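PDB 4HH8: butyrophilin subfamily 1 member A1 from Bos taurus, which probably acts as a membrane receptor in milk-fat droplet secretion and may inhibit proliferation of activated T cells, here seen as its extracellular immunoglobulin-like domains. Local coordinates for residues Pro159-Gln164 and Phe186-Ser191; Asn201-Ile206 and Glu214-Val219. The protein carries 1 engineered substitution. One frame throughout, in Å; residues are numbered along the deposited sequence.

Interaction 1 of 2, residues Pro159-Gln164 and Phe186-Ser191. Unlike the reference sequence in segment 159-164: Gln164 (reference Arg).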
loop_
_atom_site.group_PDB
_atom_site.type_symbol
_atom_site.label_atom_id
_atom_site.label_comp_id
_atom_site.label_asym_id
_atom_site.label_seq_id
_atom_site.Cartn_x
_atom_site.Cartn_y
_atom_site.Cartn_z
ATOM N N PRO A 159 -2.728 10.528 0.868
ATOM C CA PRO A 159 -1.635 11.231 0.192
ATOM C C PRO A 159 -1.386 12.632 0.836
ATOM O O PRO A 159 -2.266 13.186 1.508
ATOM C CB PRO A 159 -2.186 11.382 -1.236
ATOM C CG PRO A 159 -3.680 11.651 -0.946
ATOM C CD PRO A 159 -4.023 10.727 0.164
ATOM N N GLN A 160 -0.196 13.178 0.640
ATOM C CA GLN A 160 0.166 14.463 1.209
ATOM C C GLN A 160 0.007 15.497 0.124
ATOM O O GLN A 160 0.246 15.208 -1.044
ATOM C CB GLN A 160 1.623 14.407 1.711
ATOM C CG GLN A 160 2.397 15.770 1.896
ATOM C CD GLN A 160 3.904 15.549 2.159
ATOM O OE1 GLN A 160 4.744 15.804 1.305
ATOM N NE2 GLN A 160 4.226 15.022 3.319
ATOM N N VAL A 161 -0.438 16.686 0.516
ATOM C CA VAL A 161 -0.603 17.814 -0.367
ATOM C C VAL A 161 0.488 18.841 -0.006
ATOM O O VAL A 161 0.699 19.099 1.152
ATOM C CB VAL A 161 -1.971 18.469 -0.156
ATOM C CG1 VAL A 161 -2.153 19.649 -1.081
ATOM C CG2 VAL A 161 -3.161 17.437 -0.357
ATOM N N GLN A 162 1.168 19.423 -0.997
ATOM C CA GLN A 162 2.152 20.466 -0.740
ATOM C C GLN A 162 1.907 21.592 -1.742
ATOM O O GLN A 162 1.843 21.355 -2.934
ATOM C CB GLN A 162 3.591 19.876 -0.813
ATOM C CG GLN A 162 4.768 20.870 -0.969
ATOM C CD GLN A 162 6.036 20.229 -1.675
ATOM O OE1 GLN A 162 5.995 19.795 -2.858
ATOM N NE2 GLN A 162 7.149 20.198 -0.951
ATOM N N TRP A 163 1.720 22.802 -1.255
ATOM C CA TRP A 163 1.660 23.976 -2.118
ATOM C C TRP A 163 3.002 24.678 -2.128
ATOM O O TRP A 163 3.618 24.831 -1.087
ATOM C CB TRP A 163 0.625 24.978 -1.617
ATOM C CG TRP A 163 -0.749 24.444 -1.559
ATOM C CD1 TRP A 163 -1.324 23.748 -0.519
ATOM C CD2 TRP A 163 -1.734 24.539 -2.575
ATOM N NE1 TRP A 163 -2.611 23.427 -0.824
ATOM C CE2 TRP A 163 -2.890 23.890 -2.090
ATOM C CE3 TRP A 163 -1.770 25.141 -3.851
ATOM C CZ2 TRP A 163 -4.075 23.840 -2.815
ATOM C CZ3 TRP A 163 -2.968 25.080 -4.589
ATOM C CH2 TRP A 163 -4.095 24.418 -4.060
ATOM N N GLN A 164 3.404 25.170 -3.291
ATOM C CA GLN A 164 4.678 25.854 -3.449
ATOM C C GLN A 164 4.544 27.063 -4.330
ATOM O O GLN A 164 3.799 27.021 -5.309
ATOM C CB GLN A 164 5.675 24.909 -4.105
ATOM C CG GLN A 164 6.565 24.191 -3.162
ATOM C CD GLN A 164 7.640 23.463 -3.919
ATOM O OE1 GLN A 164 7.351 22.551 -4.699
ATOM N NE2 GLN A 164 8.885 23.876 -3.729
ATOM N N PHE A 186 -8.310 7.048 -1.813
ATOM C CA PHE A 186 -8.611 8.419 -1.438
ATOM C C PHE A 186 -8.640 9.400 -2.597
ATOM O O PHE A 186 -7.762 9.402 -3.471
ATOM C CB PHE A 186 -7.673 8.903 -0.326
ATOM C CG PHE A 186 -7.757 8.063 0.899
ATOM C CD1 PHE A 186 -8.793 8.254 1.813
ATOM C CD2 PHE A 186 -6.858 7.040 1.119
ATOM C CE1 PHE A 186 -8.893 7.459 2.979
ATOM C CE2 PHE A 186 -6.973 6.194 2.281
ATOM C CZ PHE A 186 -7.984 6.424 3.205
ATOM N N THR A 187 -9.732 10.165 -2.611
ATOM C CA THR A 187 -9.839 11.405 -3.359
ATOM C C THR A 187 -9.461 12.531 -2.405
ATOM O O THR A 187 -9.847 12.522 -1.233
ATOM C CB THR A 187 -11.270 11.566 -3.975
ATOM O OG1 THR A 187 -11.416 10.579 -4.994
ATOM C CG2 THR A 187 -11.465 12.900 -4.633
ATOM N N VAL A 188 -8.618 13.441 -2.888
ATOM C CA VAL A 188 -8.084 14.491 -2.042
ATOM C C VAL A 188 -8.495 15.854 -2.577
ATOM O O VAL A 188 -8.367 16.112 -3.752
ATOM C CB VAL A 188 -6.507 14.383 -1.886
ATOM C CG1 VAL A 188 -5.796 14.571 -3.211
ATOM C CG2 VAL A 188 -5.982 15.409 -0.816
ATOM N N ARG A 189 -9.009 16.706 -1.714
ATOM C CA ARG A 189 -9.330 18.076 -2.079
ATOM C C ARG A 189 -8.561 19.014 -1.130
ATOM O O ARG A 189 -8.594 18.839 0.068
ATOM C CB ARG A 189 -10.833 18.320 -1.905
ATOM C CG ARG A 189 -11.687 17.891 -3.068
ATOM C CD ARG A 189 -12.998 18.737 -3.110
ATOM N NE ARG A 189 -14.133 17.969 -3.638
ATOM C CZ ARG A 189 -15.425 18.266 -3.432
ATOM N NH1 ARG A 189 -15.773 19.341 -2.716
ATOM N NH2 ARG A 189 -16.380 17.482 -3.940
ATOM N N ALA A 190 -7.902 20.027 -1.650
ATOM C CA ALA A 190 -7.301 21.000 -0.770
ATOM C C ALA A 190 -7.477 22.403 -1.309
ATOM O O ALA A 190 -7.344 22.621 -2.500
ATOM C CB ALA A 190 -5.846 20.683 -0.583
ATOM N N SER A 191 -7.719 23.347 -0.410
ATOM C CA SER A 191 -7.966 24.733 -0.762
ATOM C C SER A 191 -7.027 25.662 -0.088
ATOM O O SER A 191 -6.644 25.430 1.053
ATOM C CB SER A 191 -9.367 25.171 -0.378
ATOM O OG SER A 191 -10.212 24.721 -1.411
#

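Interaction 2 of 2, residues Asn201-Ile206 and Glu214-Val219. Engineered in segment 201-206: Ala205 (natural residue Cys).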
loop_
_atom_site.group_PDB
_atom_site.type_symbol
_atom_site.label_atom_id
_atom_site.label_comp_id
_atom_site.label_asym_id
_atom_site.label_seq_id
_atom_site.Cartn_x
_atom_site.Cartn_y
_atom_site.Cartn_z
ATOM N N ASN A 201 3.194 32.110 -10.314
ATOM C CA ASN A 201 2.634 30.772 -10.402
ATOM C C ASN A 201 2.537 30.173 -9.011
ATOM O O ASN A 201 3.304 30.536 -8.110
ATOM C CB ASN A 201 3.570 29.844 -11.165
ATOM C CG ASN A 201 3.806 30.280 -12.578
ATOM O OD1 ASN A 201 2.856 30.498 -13.346
ATOM N ND2 ASN A 201 5.089 30.396 -12.952
ATOM N N VAL A 202 1.604 29.238 -8.860
ATOM C CA VAL A 202 1.557 28.364 -7.702
ATOM C C VAL A 202 1.422 26.928 -8.161
ATOM O O VAL A 202 0.654 26.639 -9.083
ATOM C CB VAL A 202 0.359 28.670 -6.829
ATOM C CG1 VAL A 202 0.220 27.602 -5.749
ATOM C CG2 VAL A 202 0.502 30.034 -6.214
ATOM N N SER A 203 2.133 26.025 -7.500
ATOM C CA SER A 203 1.944 24.618 -7.770
ATOM C C SER A 203 1.355 23.826 -6.575
ATOM O O SER A 203 1.461 24.238 -5.412
ATOM C CB SER A 203 3.240 23.992 -8.273
ATOM O OG SER A 203 4.078 23.733 -7.180
ATOM N N CYS A 204 0.740 22.688 -6.892
ATOM C CA CYS A 204 0.159 21.798 -5.922
ATOM C C CYS A 204 0.805 20.459 -6.206
ATOM O O CYS A 204 0.802 20.031 -7.344
ATOM C CB CYS A 204 -1.367 21.709 -6.131
ATOM S SG CYS A 204 -2.174 20.377 -5.129
ATOM N N ALA A 205 1.372 19.803 -5.196
ATOM C CA ALA A 205 1.935 18.486 -5.383
ATOM C C ALA A 205 1.181 17.530 -4.513
ATOM O O ALA A 205 0.914 17.834 -3.353
ATOM C CB ALA A 205 3.439 18.447 -5.024
ATOM N N ILE A 206 0.835 16.373 -5.068
ATOM C CA ILE A 206 0.233 15.342 -4.298
ATOM C C ILE A 206 1.255 14.220 -4.210
ATOM O O ILE A 206 1.703 13.723 -5.233
ATOM C CB ILE A 206 -1.072 14.752 -4.984
ATOM C CG1 ILE A 206 -2.066 15.856 -5.422
ATOM C CG2 ILE A 206 -1.725 13.777 -4.092
ATOM C CD1 ILE A 206 -2.640 16.698 -4.306
ATOM N N GLU A 214 5.401 11.591 -6.456
ATOM C CA GLU A 214 4.421 12.640 -6.473
ATOM C C GLU A 214 4.097 13.094 -7.870
ATOM O O GLU A 214 4.874 12.834 -8.810
ATOM C CB GLU A 214 4.916 13.842 -5.670
ATOM C CG GLU A 214 6.093 14.570 -6.277
ATOM C CD GLU A 214 6.732 15.550 -5.283
ATOM O OE1 GLU A 214 6.887 16.734 -5.633
ATOM O OE2 GLU A 214 7.051 15.143 -4.145
ATOM N N LYS A 215 2.974 13.813 -7.980
ATOM C CA LYS A 215 2.594 14.521 -9.199
ATOM C C LYS A 215 2.255 15.919 -8.818
ATOM O O LYS A 215 1.850 16.165 -7.679
ATOM C CB LYS A 215 1.388 13.894 -9.905
ATOM C CG LYS A 215 1.601 12.480 -10.361
ATOM C CD LYS A 215 0.331 11.992 -11.043
ATOM C CE LYS A 215 0.412 10.539 -11.479
ATOM N NZ LYS A 215 -0.803 10.217 -12.282
ATOM N N GLU A 216 2.452 16.850 -9.753
ATOM C CA GLU A 216 2.161 18.238 -9.464
ATOM C C GLU A 216 1.504 18.919 -10.629
ATOM O O GLU A 216 1.498 18.409 -11.763
ATOM C CB GLU A 216 3.417 19.013 -9.041
ATOM C CG GLU A 216 4.216 19.562 -10.191
ATOM C CD GLU A 216 5.496 20.207 -9.729
ATOM O OE1 GLU A 216 6.278 19.543 -9.014
ATOM O OE2 GLU A 216 5.735 21.367 -10.114
ATOM N N VAL A 217 0.910 20.065 -10.319
ATOM C CA VAL A 217 0.254 20.866 -11.317
ATOM C C VAL A 217 0.532 22.311 -10.946
ATOM O O VAL A 217 0.502 22.693 -9.775
ATOM C CB VAL A 217 -1.269 20.548 -11.424
ATOM C CG1 VAL A 217 -2.012 20.946 -10.136
ATOM C CG2 VAL A 217 -1.887 21.218 -12.663
ATOM N N GLU A 218 0.842 23.095 -11.954
ATOM C CA GLU A 218 1.149 24.503 -11.763
ATOM C C GLU A 218 0.006 25.307 -12.354
ATOM O O GLU A 218 -0.552 24.924 -13.358
ATOM C CB GLU A 218 2.479 24.805 -12.464
ATOM C CG GLU A 218 3.056 26.198 -12.246
ATOM C CD GLU A 218 4.574 26.184 -12.281
ATOM O OE1 GLU A 218 5.147 25.193 -12.800
ATOM O OE2 GLU A 218 5.196 27.147 -11.759
ATOM N N VAL A 219 -0.385 26.391 -11.710
ATOM C CA VAL A 219 -1.351 27.294 -12.315
ATOM C C VAL A 219 -0.786 28.719 -12.344
ATOM O O VAL A 219 0.300 28.960 -11.839
ATOM C CB VAL A 219 -2.734 27.216 -11.631
ATOM C CG1 VAL A 219 -2.695 27.816 -10.224
ATOM C CG2 VAL A 219 -3.798 27.885 -12.495
#

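Interaction 1 of 2, residues Pro159-Gln164 and Phe186-Ser191
Two strands on the facing sheets of the beta sandwich of the membrane-proximal immunoglobulin domain meet across its interior. Their axes approach to 8.7 Å and cross at -28°, a separation too wide for backbone pairing, and no hydrogen bond links the two segments. Side chains span the gap, meeting one another and, at Trp163, the backbone of Ala190. Pro159, just ahead of its strand, and Val161 and Trp163 on it point across to Phe186, Val188 and Ala190. The closest apolar side-chain pair is methyl to methyl, Val161 CG2 to Val188 CG2 at 3.5 Å. In Val161, CG1 lies anti to the backbone N (chi1 -180°), which leaves CG2 beside that nitrogen for Val188, while CG1 reaches Ala190 CB at 3.9 Å. Val188 holds its CG1 in the crowded position between N and carbonyl carbon, so CG2 takes the site anti to N, and the two valines slide past each other in opposite directions. Pro159 CG and CD touch the start of the other strand, CG 4.0 Å from Val188 CB and CD 4.1 Å from Phe186 CB. This Pro-Phe contact stops at CB, because the Phe186 ring leads away from the interface.

In this sandwich of the immunoglobulin fold, Trp163 is the core tryptophan that packs on Cys150 of the intersheet disulfide Cys150-Cys204. With CG anti to the carbonyl carbon (chi1 -60°), its six-membered ring comes edge-on to the opposite strand: Ala190 O lies near the indole plane, 3.5 Å from Trp163 CZ2. The indole NE1 is satisfied elsewhere, by a hydrogen bond to Ser173 OG.

Interaction 2 of 2, residues Asn201-Ile206 and Glu214-Val219
Lys215 NZ is gripped twice, by a salt bridge to Asp133 and a hydrogen bond to Gly131 O, both outside the two strands. Between the strands, six backbone bonds form a ladder through the pairs Val202-Val219, Cys204-Val217 and Ile206-Lys215. The straightest runs from Val219 N to Val202 O at 2.8 Å, with 170° at the hydrogen and the donor close to the C=O axis. Its partner, Val202 N to Val219 O, is the least well directed, 3.3 Å long with the donor 39° out of the carbonyl plane. At the non-hydrogen-bonded pairs Ser203-Glu218 and Ala205-Glu216 the CA atoms close to 4.1 Å.

The two strands form the last beta hairpin of the immunoglobulin domain, with 213-220 at the edge of its sheet. Val202, Cys204, Ile206, Val217 and Val219 face inward; Cys204 CB meets Val217 CG1 at 4.1 Å, while SG, anti to the backbone N (chi1 170°), bonds to Cys150 of the opposing sheet. Ser203, Glu216, Glu218 and the engineered Ala205 occupy the other face. There the Glu218 chain, bent at chi2, lays OE2 against Asn201 CB at 3.2 Å. Near the turn, Glu214 OE2 is held by a salt bridge to Arg207.

Overall arrangement
Both contacts lie in the second immunoglobulin domain, their centres about 10 Å apart, but one joins the two sheets and the other two neighbouring strands of one sheet. Interaction 1 spans the sandwich, is apolar and has no hydrogen bond of its own; interaction 2 works through a backbone ladder and buries more surface, 506 against 289 Å². Of their touching residues, only interaction 2 has exposed ones, Glu216 and Glu218. Strands 160-165 and 201-208 are adjacent, and probable hydrogen bonds from Ala205 N to Gln162 O and from Ser203 N to Gln164 O tie the contacts together. Trp163 also packs on Val202, Trp163 CE3 to Val202 CG1 3.7 Å, so the two share one hydrophobic interior.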